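Local structure of cytochrome oxidase subunit II (Rhodothermus marinus, 1W2L) at residues A[86-89]-A[90-94]. The protein forms the heme c-carrying domain of a caa3 oxygen reductase, an enzyme that probably passes electrons from cytochrome c through copper A and heme a to oxygen. Sequence-based numbering, arbitrary orientation.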
loop_
_atom_site.group_PDB
_atom_site.type_symbol
_atom_site.label_atom_id
_atom_site.label_comp_id
_atom_site.label_asym_id
_atom_site.label_seq_id
_atom_site.Cartn_x
_atom_site.Cartn_y
_atom_site.Cartn_z
ATOM N N ARG A 86 -1.063 -12.740 -8.215
ATOM C CA ARG A 86 0.399 -12.843 -7.982
ATOM C C ARG A 86 0.964 -11.459 -7.731
ATOM O O ARG A 86 1.782 -11.276 -6.855
ATOM C CB ARG A 86 1.094 -13.530 -9.168
ATOM C CG ARG A 86 2.591 -13.522 -9.292
ATOM C CD ARG A 86 3.091 -14.380 -10.467
ATOM N NE ARG A 86 4.549 -14.377 -10.520
ATOM C CZ ARG A 86 5.816 -14.294 -10.748
ATOM N NH1 ARG A 86 6.299 -13.882 -11.949
ATOM N NH2 ARG A 86 6.796 -14.601 -9.861
ATOM N N GLU A 87 0.537 -10.475 -8.527
ATOM C CA GLU A 87 1.066 -9.115 -8.381
ATOM C C GLU A 87 0.675 -8.538 -7.041
ATOM O O GLU A 87 1.492 -7.883 -6.419
ATOM C CB GLU A 87 0.512 -8.244 -9.512
ATOM C CG GLU A 87 1.156 -8.592 -10.863
ATOM C CD GLU A 87 0.518 -7.852 -12.031
ATOM O OE1 GLU A 87 -0.721 -7.632 -11.990
ATOM O OE2 GLU A 87 1.210 -7.497 -13.017
ATOM N N VAL A 88 -0.564 -8.742 -6.588
ATOM C CA VAL A 88 -0.957 -8.214 -5.273
ATOM C C VAL A 88 -0.118 -8.882 -4.190
ATOM O O VAL A 88 0.365 -8.223 -3.268
ATOM C CB VAL A 88 -2.468 -8.402 -5.016
ATOM C CG1 VAL A 88 -2.844 -8.026 -3.598
ATOM C CG2 VAL A 88 -3.239 -7.558 -6.039
ATOM N N ALA A 89 0.010 -10.207 -4.274
ATOM C CA ALA A 89 0.774 -10.922 -3.277
ATOM C C ALA A 89 2.220 -10.408 -3.225
ATOM O O ALA A 89 2.813 -10.272 -2.133
ATOM C CB ALA A 89 0.765 -12.414 -3.544
ATOM N N ALA A 90 2.798 -10.143 -4.382
ATOM C CA ALA A 90 4.168 -9.654 -4.484
ATOM C C ALA A 90 4.323 -8.276 -3.883
ATOM O O ALA A 90 5.234 -8.030 -3.106
ATOM C CB ALA A 90 4.607 -9.624 -5.956
ATOM N N LEU A 91 3.415 -7.380 -4.207
ATOM C CA LEU A 91 3.457 -6.044 -3.624
ATOM C C LEU A 91 3.363 -6.124 -2.116
ATOM O O LEU A 91 4.026 -5.405 -1.396
ATOM C CB LEU A 91 2.343 -5.152 -4.185
ATOM C CG LEU A 91 2.610 -4.622 -5.597
ATOM C CD1 LEU A 91 1.322 -4.198 -6.252
ATOM C CD2 LEU A 91 3.605 -3.487 -5.629
ATOM N N ILE A 92 2.470 -6.972 -1.609
ATOM C CA ILE A 92 2.328 -7.097 -0.150
ATOM C C ILE A 92 3.583 -7.668 0.489
ATOM O O ILE A 92 3.975 -7.194 1.559
ATOM C CB ILE A 92 1.020 -7.833 0.163
ATOM C CG1 ILE A 92 -0.130 -6.902 -0.223
ATOM C CG2 ILE A 92 0.970 -8.228 1.633
ATOM C CD1 ILE A 92 -1.516 -7.478 -0.064
ATOM N N GLU A 93 4.200 -8.668 -0.149
ATOM C CA GLU A 93 5.446 -9.199 0.401
ATOM C C GLU A 93 6.515 -8.104 0.494
ATOM O O GLU A 93 7.237 -7.971 1.488
ATOM C CB GLU A 93 5.906 -10.398 -0.400
ATOM C CG GLU A 93 5.107 -11.634 -0.043
ATOM C CD GLU A 93 4.809 -11.921 1.416
ATOM O OE1 GLU A 93 3.619 -11.865 1.805
ATOM O OE2 GLU A 93 5.764 -12.152 2.175
ATOM N N PHE A 94 6.596 -7.294 -0.558
ATOM C CA PHE A 94 7.548 -6.181 -0.546
ATOM C C PHE A 94 7.207 -5.189 0.560
ATOM O O PHE A 94 8.077 -4.762 1.329
ATOM C CB PHE A 94 7.528 -5.486 -1.898
ATOM C CG PHE A 94 8.352 -4.220 -1.966
ATOM C CD1 PHE A 94 9.741 -4.313 -2.102
ATOM C CD2 PHE A 94 7.814 -2.968 -1.869
ATOM C CE1 PHE A 94 10.526 -3.164 -2.160
ATOM C CE2 PHE A 94 8.583 -1.821 -1.936
ATOM C CZ PHE A 94 9.954 -1.902 -2.079
HETATM O O HOH W 1 1.800 -11.488 0.177
#
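The carbonyl oxygen of Ala-89 is approached by two groups: the backbone N-H of Glu-93, its N 2.9 Å from Ala-89 O, and a water 2.8 Å from that same oxygen. This water also lies 2.5 Å from Glu-93 OE1, unusually short, and appears to link the carboxylate to the carbonyl one turn back. The glutamate chain is bent about CB-CG (chi2 -43°), which keeps the carboxylate alongside the helix, close to the water; OE1 also pairs with Lys-96, and a charged residue suits this partly exposed flank. Three more i to i+4 bonds precede this one, the straightest from Leu-91 N to Glu-87 O (3.0 Å, 168° at the hydrogen). On the buried flank Val-88 and Ile-92 lie side by side, CG1 of the valine 3.8 Å from CD1 of the isoleucine, two branched apolar chains making one ridge. Glu-87 accepts the backbone N-H of Ser-84 at OE1, the glutamate half of a capping box. Helix 85-96 is the C-terminal helix of the cytochrome c fold: Ala-90, small enough for close packing, meets Leu-8 of helix 5-15, Leu-91 reaches Leu-12 and the heme, and the Val-88/Ile-92 ridge rests on helix 54-62.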